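Local coordinates for major capsid protein (Paramecium bursaria Chlorella virus 1, PDB 5TIP), which forms the trimeric building blocks that self-assemble into the icosahedral capsid of a large chlorella virus, at residues T67-E72 and V203-I208; A37-Q42 and Y207-T212; Q93-E98 and V148-F153; V49-K54 and A197-S202. All coordinates share one frame; numbering follows the deposited sequence.

Contact 1 of 4, residues T67-E72 and V203-I208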
loop_
_atom_site.group_PDB
_atom_site.type_symbol
_atom_site.label_atom_id
_atom_site.label_comp_id
_atom_site.label_asym_id
_atom_site.label_seq_id
_atom_site.Cartn_x
_atom_site.Cartn_y
_atom_site.Cartn_z
ATOM N N THR A 67 11.562 5.117 -21.882
ATOM C CA THR A 67 10.811 5.267 -20.644
ATOM C C THR A 67 11.737 5.137 -19.442
ATOM O O THR A 67 12.357 6.118 -19.020
ATOM C CB THR A 67 9.684 4.232 -20.567
ATOM O OG1 THR A 67 10.231 2.914 -20.699
ATOM C CG2 THR A 67 8.668 4.463 -21.675
ATOM N N ASP A 68 11.836 3.934 -18.884
ATOM C CA ASP A 68 12.623 3.729 -17.676
ATOM C C ASP A 68 14.114 3.790 -17.980
ATOM O O ASP A 68 14.571 3.336 -19.032
ATOM C CB ASP A 68 12.276 2.381 -17.047
ATOM C CG ASP A 68 10.801 2.248 -16.733
ATOM O OD1 ASP A 68 10.213 3.217 -16.210
ATOM O OD2 ASP A 68 10.227 1.176 -17.018
ATOM N N ILE A 69 14.874 4.366 -17.051
ATOM C CA ILE A 69 16.331 4.392 -17.110
ATOM C C ILE A 69 16.865 3.979 -15.747
ATOM O O ILE A 69 16.488 4.566 -14.726
ATOM C CB ILE A 69 16.873 5.780 -17.504
ATOM C CG1 ILE A 69 16.396 6.169 -18.905
ATOM C CG2 ILE A 69 18.392 5.796 -17.434
ATOM C CD1 ILE A 69 16.993 7.463 -19.417
ATOM N N VAL A 70 17.739 2.975 -15.728
ATOM C CA VAL A 70 18.302 2.439 -14.494
ATOM C C VAL A 70 19.821 2.510 -14.572
ATOM O O VAL A 70 20.417 2.168 -15.600
ATOM C CB VAL A 70 17.836 0.990 -14.236
ATOM C CG1 VAL A 70 18.428 0.459 -12.941
ATOM C CG2 VAL A 70 16.318 0.920 -14.197
ATOM N N VAL A 71 20.442 2.956 -13.484
ATOM C CA VAL A 71 21.894 2.992 -13.354
ATOM C C VAL A 71 22.308 1.849 -12.439
ATOM O O VAL A 71 21.881 1.785 -11.280
ATOM C CB VAL A 71 22.379 4.341 -12.802
ATOM C CG1 VAL A 71 23.892 4.331 -12.626
ATOM C CG2 VAL A 71 21.946 5.477 -13.718
ATOM N N GLU A 72 23.129 0.941 -12.956
ATOM C CA GLU A 72 23.612 -0.195 -12.186
ATOM C C GLU A 72 24.980 0.122 -11.596
ATOM O O GLU A 72 25.872 0.602 -12.303
ATOM C CB GLU A 72 23.688 -1.454 -13.052
ATOM C CG GLU A 72 22.334 -1.947 -13.543
ATOM C CD GLU A 72 22.410 -3.308 -14.209
ATOM O OE1 GLU A 72 23.503 -3.911 -14.210
ATOM O OE2 GLU A 72 21.376 -3.773 -14.738
ATOM N N VAL A 203 24.643 1.896 -17.582
ATOM C CA VAL A 203 23.391 2.622 -17.761
ATOM C C VAL A 203 22.517 1.821 -18.712
ATOM O O VAL A 203 22.972 1.415 -19.788
ATOM C CB VAL A 203 23.631 4.044 -18.300
ATOM C CG1 VAL A 203 22.312 4.786 -18.444
ATOM C CG2 VAL A 203 24.579 4.803 -17.384
ATOM N N TRP A 204 21.270 1.590 -18.315
ATOM C CA TRP A 204 20.322 0.820 -19.107
ATOM C C TRP A 204 19.078 1.659 -19.356
ATOM O O TRP A 204 18.533 2.259 -18.424
ATOM C CB TRP A 204 19.961 -0.488 -18.401
ATOM C CG TRP A 204 21.124 -1.426 -18.286
ATOM C CD1 TRP A 204 22.144 -1.359 -17.380
ATOM C CD2 TRP A 204 21.395 -2.564 -19.110
ATOM N NE1 TRP A 204 23.029 -2.387 -17.588
ATOM C CE2 TRP A 204 22.590 -3.142 -18.644
ATOM C CE3 TRP A 204 20.739 -3.152 -20.196
ATOM C CZ2 TRP A 204 23.145 -4.278 -19.225
ATOM C CZ3 TRP A 204 21.291 -4.278 -20.771
ATOM C CH2 TRP A 204 22.482 -4.830 -20.286
ATOM N N VAL A 205 18.637 1.703 -20.611
ATOM C CA VAL A 205 17.490 2.501 -21.028
ATOM C C VAL A 205 16.451 1.569 -21.637
ATOM O O VAL A 205 16.787 0.710 -22.460
ATOM C CB VAL A 205 17.898 3.600 -22.026
ATOM C CG1 VAL A 205 16.677 4.353 -22.524
ATOM C CG2 VAL A 205 18.883 4.557 -21.378
ATOM N N ASP A 206 15.195 1.739 -21.231
ATOM C CA ASP A 206 14.089 0.949 -21.759
ATOM C C ASP A 206 13.514 1.641 -22.989
ATOM O O ASP A 206 13.026 2.772 -22.899
ATOM C CB ASP A 206 13.006 0.756 -20.698
ATOM C CG ASP A 206 13.394 -0.267 -19.647
ATOM O OD1 ASP A 206 14.426 -0.070 -18.973
ATOM O OD2 ASP A 206 12.659 -1.266 -19.491
ATOM N N TYR A 207 13.572 0.963 -24.130
ATOM C CA TYR A 207 13.094 1.507 -25.391
ATOM C C TYR A 207 11.722 0.941 -25.734
ATOM O O TYR A 207 11.402 -0.206 -25.409
ATOM C CB TYR A 207 14.069 1.201 -26.529
ATOM C CG TYR A 207 15.384 1.942 -26.438
ATOM C CD1 TYR A 207 16.412 1.472 -25.632
ATOM C CD2 TYR A 207 15.598 3.109 -27.159
ATOM C CE1 TYR A 207 17.617 2.145 -25.546
ATOM C CE2 TYR A 207 16.800 3.789 -27.079
ATOM C CZ TYR A 207 17.805 3.302 -26.271
ATOM O OH TYR A 207 19.004 3.973 -26.185
ATOM N N ILE A 208 10.913 1.761 -26.396
ATOM C CA ILE A 208 9.602 1.360 -26.891
ATOM C C ILE A 208 9.676 1.272 -28.409
ATOM O O ILE A 208 10.064 2.239 -29.074
ATOM C CB ILE A 208 8.500 2.340 -26.453
ATOM C CG1 ILE A 208 8.516 2.532 -24.935
ATOM C CG2 ILE A 208 7.140 1.850 -26.922
ATOM C CD1 ILE A 208 8.156 1.287 -24.159
HETATM O O HOH W 1 10.434 -0.743 -18.672
HETATM O O HOH W 2 24.858 -4.967 -16.638
#
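OE1 of Glu72, set beside the indole of Trp204, forms a salt bridge with Arg145 NH1 and accepts a hydrogen bond from a water 3.0 Å away. The same water makes a weak bond to Trp204 NE1, which is also hydrogen-bonded to Ser202 OG. The other carboxylate oxygen, OE2, lies over one face of the indole, 3.6 Å from Trp204 NE1, with the carboxylate and ring planes only 23° apart. Arg328 of the second subunit pairs with this oxygen and makes a cation-pi contact with the Trp204 ring, so the charge lying over the indole is probably well compensated. Glu72 CG sits anti to its own carbonyl carbon (chi1 -65°), and the extended chain beyond it runs out to the ring.

The two backbones form an antiparallel pair within a sheet of the N-terminal jelly roll, one of the two such beta-sandwiches of this capsid protein family. Val70 and Trp204 are a hydrogen-bonded pair, with Val70 N to Trp204 O and Trp204 N to Val70 O both 2.9 Å. Asp206 N meets Asp68 O at 2.8 Å, and Thr67 N bonds to Asp206 O. On the sheet face of Ile69, Val203 and Val205, Ile69 and Val205 lie side by side, Ile69 CG1 being 3.9 Å from Val205 CG2; Leu174 packs on Ile69 and Phe176 on Val203. On the face that carries Trp204, Asp68 OD2 and Asp206 OD2 are 4.2 Å apart, close for like charges. The water modelled between them is doubtfully near both.

Contact 2 of 4, residues A37-Q42 and Y207-T212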
loop_
_atom_site.group_PDB
_atom_site.type_symbol
_atom_site.label_atom_id
_atom_site.label_comp_id
_atom_site.label_asym_id
_atom_site.label_seq_id
_atom_site.Cartn_x
_atom_site.Cartn_y
_atom_site.Cartn_z
ATOM N N ALA A 37 6.399 -2.832 -28.205
ATOM C CA ALA A 37 7.303 -3.775 -27.565
ATOM C C ALA A 37 8.342 -2.993 -26.775
ATOM O O ALA A 37 8.716 -1.878 -27.151
ATOM C CB ALA A 37 7.987 -4.691 -28.585
ATOM N N ILE A 38 8.804 -3.586 -25.677
ATOM C CA ILE A 38 9.741 -2.945 -24.762
ATOM C C ILE A 38 11.047 -3.727 -24.765
ATOM O O ILE A 38 11.044 -4.959 -24.872
ATOM C CB ILE A 38 9.168 -2.855 -23.331
ATOM C CG1 ILE A 38 7.727 -2.348 -23.360
ATOM C CG2 ILE A 38 10.024 -1.942 -22.465
ATOM C CD1 ILE A 38 7.042 -2.407 -22.015
ATOM N N GLU A 39 12.163 -3.011 -24.647
ATOM C CA GLU A 39 13.472 -3.641 -24.547
ATOM C C GLU A 39 14.423 -2.740 -23.779
ATOM O O GLU A 39 14.553 -1.554 -24.099
ATOM C CB GLU A 39 14.060 -3.941 -25.929
ATOM C CG GLU A 39 15.420 -4.615 -25.857
ATOM C CD GLU A 39 16.049 -4.825 -27.216
ATOM O OE1 GLU A 39 15.437 -4.422 -28.227
ATOM O OE2 GLU A 39 17.165 -5.383 -27.270
ATOM N N SER A 40 15.083 -3.303 -22.770
ATOM C CA SER A 40 16.100 -2.591 -22.009
ATOM C C SER A 40 17.444 -2.786 -22.701
ATOM O O SER A 40 17.886 -3.924 -22.892
ATOM C CB SER A 40 16.150 -3.096 -20.568
ATOM O OG SER A 40 17.023 -2.307 -19.782
ATOM N N ILE A 41 18.087 -1.684 -23.081
ATOM C CA ILE A 41 19.304 -1.717 -23.882
ATOM C C ILE A 41 20.384 -0.924 -23.162
ATOM O O ILE A 41 20.136 0.198 -22.705
ATOM C CB ILE A 41 19.066 -1.163 -25.300
ATOM C CG1 ILE A 41 17.972 -1.975 -26.000
ATOM C CG2 ILE A 41 20.354 -1.179 -26.106
ATOM C CD1 ILE A 41 17.630 -1.495 -27.386
ATOM N N GLN A 42 21.577 -1.504 -23.063
ATOM C CA GLN A 42 22.673 -0.879 -22.339
ATOM C C GLN A 42 23.280 0.260 -23.148
ATOM O O GLN A 42 23.343 0.213 -24.380
ATOM C CB GLN A 42 23.748 -1.916 -22.008
ATOM C CG GLN A 42 24.843 -1.409 -21.088
ATOM C CD GLN A 42 25.877 -2.470 -20.776
ATOM O OE1 GLN A 42 25.844 -3.568 -21.333
ATOM N NE2 GLN A 42 26.802 -2.147 -19.883
ATOM N N TYR A 207 13.572 0.963 -24.130
ATOM C CA TYR A 207 13.094 1.507 -25.391
ATOM C C TYR A 207 11.722 0.941 -25.734
ATOM O O TYR A 207 11.402 -0.206 -25.409
ATOM C CB TYR A 207 14.069 1.201 -26.529
ATOM C CG TYR A 207 15.384 1.942 -26.438
ATOM C CD1 TYR A 207 16.412 1.472 -25.632
ATOM C CD2 TYR A 207 15.598 3.109 -27.159
ATOM C CE1 TYR A 207 17.617 2.145 -25.546
ATOM C CE2 TYR A 207 16.800 3.789 -27.079
ATOM C CZ TYR A 207 17.805 3.302 -26.271
ATOM O OH TYR A 207 19.004 3.973 -26.185
ATOM N N ILE A 208 10.913 1.761 -26.396
ATOM C CA ILE A 208 9.602 1.360 -26.891
ATOM C C ILE A 208 9.676 1.272 -28.409
ATOM O O ILE A 208 10.064 2.239 -29.074
ATOM C CB ILE A 208 8.500 2.340 -26.453
ATOM C CG1 ILE A 208 8.516 2.532 -24.935
ATOM C CG2 ILE A 208 7.140 1.850 -26.922
ATOM C CD1 ILE A 208 8.156 1.287 -24.159
ATOM N N PHE A 209 9.313 0.113 -28.951
ATOM C CA PHE A 209 9.248 -0.097 -30.392
ATOM C C PHE A 209 7.790 -0.034 -30.827
ATOM O O PHE A 209 6.963 -0.818 -30.351
ATOM C CB PHE A 209 9.883 -1.435 -30.775
ATOM C CG PHE A 209 11.340 -1.533 -30.421
ATOM C CD1 PHE A 209 11.738 -1.905 -29.148
ATOM C CD2 PHE A 209 12.314 -1.244 -31.362
ATOM C CE1 PHE A 209 13.076 -1.989 -28.820
ATOM C CE2 PHE A 209 13.656 -1.328 -31.039
ATOM C CZ PHE A 209 14.036 -1.701 -29.767
ATOM N N LEU A 210 7.482 0.891 -31.730
ATOM C CA LEU A 210 6.116 1.175 -32.139
ATOM C C LEU A 210 5.796 0.553 -33.494
ATOM O O LEU A 210 6.681 0.252 -34.296
ATOM C CB LEU A 210 5.877 2.687 -32.192
ATOM C CG LEU A 210 6.027 3.431 -30.864
ATOM C CD1 LEU A 210 5.928 4.935 -31.072
ATOM C CD2 LEU A 210 4.988 2.955 -29.863
ATOM N N ASP A 211 4.499 0.364 -33.732
ATOM C CA ASP A 211 4.000 -0.154 -34.996
ATOM C C ASP A 211 4.059 0.930 -36.073
ATOM O O ASP A 211 4.314 2.104 -35.796
ATOM C CB ASP A 211 2.576 -0.682 -34.830
ATOM C CG ASP A 211 2.279 -1.859 -35.741
ATOM O OD1 ASP A 211 2.835 -1.900 -36.858
ATOM O OD2 ASP A 211 1.494 -2.744 -35.337
ATOM N N THR A 212 3.812 0.517 -37.320
ATOM C CA THR A 212 4.076 1.379 -38.470
ATOM C C THR A 212 3.278 2.678 -38.407
ATOM O O THR A 212 3.827 3.765 -38.621
ATOM C CB THR A 212 3.764 0.627 -39.764
ATOM O OG1 THR A 212 4.497 -0.602 -39.790
ATOM C CG2 THR A 212 4.145 1.467 -40.974
#
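Ala37 and Glu39 pair with Phe209 and Tyr207 in antiparallel fashion, adding strand 36-42 to the sheet of the N-terminal jelly roll along the far end of strand 200-210. Both are hydrogen-bonded pairs, and in each one bond is short and the other longer. Phe209 N to Ala37 O and Tyr207 N to Glu39 O are both 2.7 Å. The return bond from Ala37 N to Phe209 O is 3.0 Å and bent to 134° at the hydrogen. Between these pairs, Ile38 CA makes a CA-H...O contact of 3.3 Å with Tyr207 O.

Apolar contacts lie on both faces of the sheet. Ile38 and Ile208 run side by side, and Ile38 CG1 touches Ile208 CD1 at 3.7 Å; Phe26 of the third subunit packs on Ile208. On the other face Ile41 crosses the Tyr207 side chain at about a right angle, its CB 3.6 Å from Tyr207 CE1. The phenol's OH reaches beyond the pair to Ser60 O and Gln43 NE2.

A carboxylate also meets an aromatic ring. With CG anti to the backbone N (chi1 -179°) and an extended chain, Glu39 crosses Phe209. Its OE1, which accepts a hydrogen bond from Gly3 N of the third subunit, lies 3.4 Å from Phe209 CZ.

Contact 3 of 4, residues Q93-E98 and V148-F153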
loop_
_atom_site.group_PDB
_atom_site.type_symbol
_atom_site.label_atom_id
_atom_site.label_comp_id
_atom_site.label_asym_id
_atom_site.label_seq_id
_atom_site.Cartn_x
_atom_site.Cartn_y
_atom_site.Cartn_z
ATOM N N GLN A 93 25.586 11.361 -7.253
ATOM C CA GLN A 93 25.517 12.666 -6.598
ATOM C C GLN A 93 24.551 13.599 -7.317
ATOM O O GLN A 93 23.737 14.277 -6.679
ATOM C CB GLN A 93 26.908 13.292 -6.516
ATOM C CG GLN A 93 26.913 14.683 -5.910
ATOM C CD GLN A 93 28.310 15.199 -5.649
ATOM O OE1 GLN A 93 29.009 14.705 -4.766
ATOM N NE2 GLN A 93 28.727 16.199 -6.419
ATOM N N ASP A 94 24.631 13.655 -8.644
ATOM C CA ASP A 94 23.657 14.414 -9.415
ATOM C C ASP A 94 23.589 13.841 -10.821
ATOM O O ASP A 94 24.561 13.266 -11.321
ATOM C CB ASP A 94 23.989 15.914 -9.452
ATOM C CG ASP A 94 25.378 16.205 -9.995
ATOM O OD1 ASP A 94 25.587 16.065 -11.218
ATOM O OD2 ASP A 94 26.257 16.592 -9.195
ATOM N N VAL A 95 22.427 14.001 -11.450
ATOM C CA VAL A 95 22.192 13.530 -12.809
ATOM C C VAL A 95 21.415 14.605 -13.556
ATOM O O VAL A 95 20.426 15.138 -13.042
ATOM C CB VAL A 95 21.445 12.180 -12.831
ATOM C CG1 VAL A 95 20.223 12.221 -11.924
ATOM C CG2 VAL A 95 21.060 11.799 -14.253
ATOM N N GLU A 96 21.881 14.945 -14.755
ATOM C CA GLU A 96 21.324 16.025 -15.557
ATOM C C GLU A 96 20.787 15.470 -16.868
ATOM O O GLU A 96 21.477 14.705 -17.550
ATOM C CB GLU A 96 22.385 17.093 -15.833
ATOM C CG GLU A 96 21.901 18.268 -16.660
ATOM C CD GLU A 96 23.020 19.232 -16.991
ATOM O OE1 GLU A 96 24.181 18.936 -16.638
ATOM O OE2 GLU A 96 22.744 20.281 -17.607
ATOM N N LEU A 97 19.560 15.851 -17.213
ATOM C CA LEU A 97 18.935 15.459 -18.470
ATOM C C LEU A 97 19.058 16.600 -19.472
ATOM O O LEU A 97 18.717 17.745 -19.160
ATOM C CB LEU A 97 17.465 15.093 -18.259
ATOM C CG LEU A 97 16.680 14.803 -19.539
ATOM C CD1 LEU A 97 17.184 13.526 -20.194
ATOM C CD2 LEU A 97 15.190 14.718 -19.255
ATOM N N GLU A 98 19.543 16.285 -20.672
ATOM C CA GLU A 98 19.816 17.284 -21.699
ATOM C C GLU A 98 19.247 16.832 -23.036
ATOM O O GLU A 98 19.473 15.692 -23.454
ATOM C CB GLU A 98 21.324 17.526 -21.827
ATOM C CG GLU A 98 21.711 18.528 -22.895
ATOM C CD GLU A 98 23.214 18.624 -23.081
ATOM O OE1 GLU A 98 23.887 19.219 -22.213
ATOM O OE2 GLU A 98 23.721 18.094 -24.093
ATOM N N VAL A 148 19.857 1.970 -9.395
ATOM C CA VAL A 148 19.337 3.290 -9.050
ATOM C C VAL A 148 18.404 3.728 -10.177
ATOM O O VAL A 148 18.887 4.037 -11.279
ATOM C CB VAL A 148 20.467 4.305 -8.837
ATOM C CG1 VAL A 148 19.899 5.631 -8.362
ATOM C CG2 VAL A 148 21.480 3.766 -7.839
ATOM N N PRO A 149 17.088 3.757 -9.961
ATOM C CA PRO A 149 16.170 4.188 -11.024
ATOM C C PRO A 149 16.053 5.707 -11.059
ATOM O O PRO A 149 15.886 6.355 -10.023
ATOM C CB PRO A 149 14.844 3.533 -10.630
ATOM C CG PRO A 149 14.912 3.461 -9.135
ATOM C CD PRO A 149 16.368 3.274 -8.769
ATOM N N LEU A 150 16.140 6.272 -12.258
ATOM C CA LEU A 150 15.973 7.707 -12.419
ATOM C C LEU A 150 14.494 8.065 -12.377
ATOM O O LEU A 150 13.626 7.251 -12.708
ATOM C CB LEU A 150 16.595 8.182 -13.734
ATOM C CG LEU A 150 18.101 7.965 -13.897
ATOM C CD1 LEU A 150 18.610 8.645 -15.161
ATOM C CD2 LEU A 150 18.863 8.456 -12.674
ATOM N N ILE A 151 14.208 9.295 -11.958
ATOM C CA ILE A 151 12.827 9.711 -11.744
ATOM C C ILE A 151 12.538 11.005 -12.494
ATOM O O ILE A 151 11.878 11.908 -11.965
ATOM C CB ILE A 151 12.518 9.861 -10.242
ATOM C CG1 ILE A 151 13.607 10.681 -9.544
ATOM C CG2 ILE A 151 12.376 8.492 -9.593
ATOM C CD1 ILE A 151 13.438 10.779 -8.044
ATOM N N PHE A 152 13.020 11.105 -13.730
ATOM C CA PHE A 152 12.650 12.224 -14.581
ATOM C C PHE A 152 11.222 12.026 -15.091
ATOM O O PHE A 152 10.563 11.025 -14.794
ATOM C CB PHE A 152 13.653 12.380 -15.722
ATOM C CG PHE A 152 15.024 12.798 -15.269
ATOM C CD1 PHE A 152 15.226 14.028 -14.664
ATOM C CD2 PHE A 152 16.111 11.957 -15.441
ATOM C CE1 PHE A 152 16.485 14.411 -14.244
ATOM C CE2 PHE A 152 17.373 12.335 -15.022
ATOM C CZ PHE A 152 17.560 13.563 -14.423
ATOM N N PHE A 153 10.733 12.992 -15.875
ATOM C CA PHE A 153 9.321 12.985 -16.251
ATOM C C PHE A 153 8.969 11.765 -17.094
ATOM O O PHE A 153 7.890 11.182 -16.932
ATOM C CB PHE A 153 8.957 14.278 -16.988
ATOM C CG PHE A 153 9.683 14.470 -18.289
ATOM C CD1 PHE A 153 10.912 15.107 -18.324
ATOM C CD2 PHE A 153 9.128 14.029 -19.481
ATOM C CE1 PHE A 153 11.578 15.289 -19.520
ATOM C CE2 PHE A 153 9.791 14.207 -20.679
ATOM C CZ PHE A 153 11.017 14.838 -20.699
#
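The interior of the N-terminal jelly roll is filled here by side chains of strand 92-99 and of the segment that follows strand 143-149 of the facing sheet: Val95 and Leu97 meet Leu150, Phe152 and Phe153. Phe152 is the main link. Leu97 CB stands over the centre of its ring in a CH-pi contact, 4.1 Å from the Phe152 centroid and 8° off the ring normal. At the edge of the same ring, in its plane, lies the backbone oxygen of Val95, with Phe152 CZ 3.5 Å from Val95 O. Val95 itself meets the ring tip to tip: its CG2, anti to the backbone N, is 3.8 Å from Phe152 CE2.

Two lesser contacts flank this one. Val95 CG1 reaches Leu150 CD2 at 4.1 Å, the two side chains slanting across each other, while Leu97 crosses Phe153 at about a right angle and brings Leu97 CD2 to 3.7 Å from Phe153 CE1. Phe152 also meets the ring of His107 on strand 102-108, and Phe152 N is hydrogen-bonded to Asn155 OD1. Between the two segments the side chains meet through carbon alone, so cohesion probably comes mainly from dispersion and burial of apolar surface, Val95 O adding at most a weak electrostatic term.

Contact 4 of 4, residues V49-K54 and A197-S202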
loop_
_atom_site.group_PDB
_atom_site.type_symbol
_atom_site.label_atom_id
_atom_site.label_comp_id
_atom_site.label_asym_id
_atom_site.label_seq_id
_atom_site.Cartn_x
_atom_site.Cartn_y
_atom_site.Cartn_z
ATOM N N VAL A 49 34.961 5.972 -14.932
ATOM C CA VAL A 49 34.100 5.760 -13.777
ATOM C C VAL A 49 34.955 5.629 -12.526
ATOM O O VAL A 49 35.908 4.840 -12.483
ATOM C CB VAL A 49 33.215 4.523 -13.985
ATOM C CG1 VAL A 49 32.447 4.203 -12.714
ATOM C CG2 VAL A 49 32.259 4.750 -15.144
ATOM N N GLY A 50 34.621 6.404 -11.503
ATOM C CA GLY A 50 35.361 6.366 -10.255
ATOM C C GLY A 50 34.805 7.398 -9.302
ATOM O O GLY A 50 34.030 8.280 -9.686
ATOM N N PHE A 51 35.214 7.272 -8.041
ATOM C CA PHE A 51 34.744 8.192 -7.012
ATOM C C PHE A 51 35.130 9.624 -7.360
ATOM O O PHE A 51 36.297 9.919 -7.638
ATOM C CB PHE A 51 35.315 7.802 -5.648
ATOM C CG PHE A 51 34.736 6.534 -5.089
ATOM C CD1 PHE A 51 33.421 6.493 -4.655
ATOM C CD2 PHE A 51 35.502 5.385 -4.994
ATOM C CE1 PHE A 51 32.882 5.331 -4.140
ATOM C CE2 PHE A 51 34.968 4.218 -4.478
ATOM C CZ PHE A 51 33.656 4.192 -4.052
ATOM N N GLY A 52 34.140 10.514 -7.346
ATOM C CA GLY A 52 34.367 11.917 -7.620
ATOM C C GLY A 52 34.538 12.281 -9.077
ATOM O O GLY A 52 34.954 13.407 -9.369
ATOM N N ASN A 53 34.226 11.377 -10.000
ATOM C CA ASN A 53 34.380 11.635 -11.424
ATOM C C ASN A 53 33.040 11.978 -12.064
ATOM O O ASN A 53 31.970 11.653 -11.543
ATOM C CB ASN A 53 34.996 10.426 -12.135
ATOM C CG ASN A 53 36.422 10.156 -11.703
ATOM O OD1 ASN A 53 37.077 11.013 -11.107
ATOM N ND2 ASN A 53 36.914 8.961 -12.007
ATOM N N LYS A 54 33.117 12.654 -13.208
ATOM C CA LYS A 54 31.951 12.998 -14.012
ATOM C C LYS A 54 31.956 12.163 -15.284
ATOM O O LYS A 54 32.934 12.180 -16.040
ATOM C CB LYS A 54 31.922 14.489 -14.351
ATOM C CG LYS A 54 31.716 15.403 -13.159
ATOM C CD LYS A 54 31.640 16.856 -13.597
ATOM C CE LYS A 54 31.345 17.776 -12.422
ATOM N NZ LYS A 54 30.037 17.473 -11.783
ATOM N N ALA A 197 37.722 -0.554 -3.421
ATOM C CA ALA A 197 37.658 -0.724 -4.864
ATOM C C ALA A 197 36.787 0.352 -5.498
ATOM O O ALA A 197 35.791 0.798 -4.922
ATOM C CB ALA A 197 37.115 -2.108 -5.220
ATOM N N GLN A 198 37.179 0.770 -6.698
ATOM C CA GLN A 198 36.389 1.736 -7.440
ATOM C C GLN A 198 35.097 1.092 -7.941
ATOM O O GLN A 198 35.069 -0.101 -8.257
ATOM C CB GLN A 198 37.187 2.293 -8.615
ATOM C CG GLN A 198 38.356 3.171 -8.203
ATOM C CD GLN A 198 37.909 4.478 -7.575
ATOM O OE1 GLN A 198 36.822 4.977 -7.861
ATOM N NE2 GLN A 198 38.746 5.037 -6.711
ATOM N N PRO A 199 34.016 1.862 -8.029
ATOM C CA PRO A 199 32.744 1.292 -8.478
ATOM C C PRO A 199 32.743 1.012 -9.971
ATOM O O PRO A 199 33.453 1.650 -10.752
ATOM C CB PRO A 199 31.727 2.380 -8.121
ATOM C CG PRO A 199 32.510 3.641 -8.177
ATOM C CD PRO A 199 33.892 3.291 -7.692
ATOM N N THR A 200 31.925 0.040 -10.361
ATOM C CA THR A 200 31.645 -0.246 -11.759
ATOM C C THR A 200 30.222 0.196 -12.072
ATOM O O THR A 200 29.309 -0.011 -11.267
ATOM C CB THR A 200 31.808 -1.737 -12.067
ATOM O OG1 THR A 200 31.820 -2.479 -10.842
ATOM C CG2 THR A 200 33.114 -1.983 -12.806
ATOM N N MET A 201 30.038 0.815 -13.235
ATOM C CA MET A 201 28.775 1.452 -13.572
ATOM C C MET A 201 28.313 1.010 -14.952
ATOM O O MET A 201 29.124 0.756 -15.848
ATOM C CB MET A 201 28.884 2.983 -13.541
ATOM C CG MET A 201 27.557 3.697 -13.763
ATOM S SD MET A 201 27.728 5.468 -14.026
ATOM C CE MET A 201 29.171 5.807 -13.037
ATOM N N SER A 202 26.994 0.916 -15.108
ATOM C CA SER A 202 26.377 0.692 -16.404
ATOM C C SER A 202 25.021 1.385 -16.414
ATOM O O SER A 202 24.341 1.463 -15.388
ATOM C CB SER A 202 26.223 -0.801 -16.715
ATOM O OG SER A 202 25.422 -1.448 -15.744
HETATM O O HOH W 3 35.498 1.787 -13.077
#
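Phe51 turns one ring face to Pro199, whose CD sits 3.5 Å above the plane, offset toward the rim, in a CH-pi contact. The ring projects from a type II beta turn, Gly50 to Asn53, closed by a hydrogen bond from Asn53 N to Gly50 O; Gly52 occupies the third position with the positive phi (78°) that suits glycine there. This turn lies in the loop joining strands 36-42 and 54-58 of the N-terminal jelly roll and packs against the start of strand 200-210 and the residues leading into it. Leu91 of helix 87-91 touches both Phe51 and Pro199.

Gln198 ties the turn down from the other segment. Its chain bends at chi2 (-68°), which turns CD back, and the amide oxygen accepts a nearly straight hydrogen bond from the turn: Phe51 N to Gln198 OE1 is 2.8 Å, at 161° and in the carbonyl plane. The approach is tight, with Gly50 CA 3.1 Å from Gln198 OE1.

Further along, Val49 and Met201 slant across each other, Val49 CG1 lying 3.7 Å from Met201 CE; Leu178 of strand 172-178 touches both. Beside them a water bridges the two backbones, donating to Val49 O and Pro199 O, each 3.1 Å away.

Overall arrangement
Strand 200-210 runs through contacts 4, 1 and 2 in that order, from its start, where the 49-54 loop packs, to its end beside strand 36-42. Contacts 2 and 4 have centres 29 Å apart, with contact 1 between them, 11 Å from contact 2 and 19 Å from contact 4. Strand 65-76 pairs with 200-210 and 143-149, carrying the sheet toward contact 3, centred 11 Å from contact 1, which joins this sheet to that of strand 92-99. Along the chain the first segments run 37-42, 49-54, 67-72, 93-98, and contact 3 is nested inside the loops closed by the others. All four build the N-terminal jelly roll; contacts 1 and 2 also meet both neighbouring subunits of the trimer.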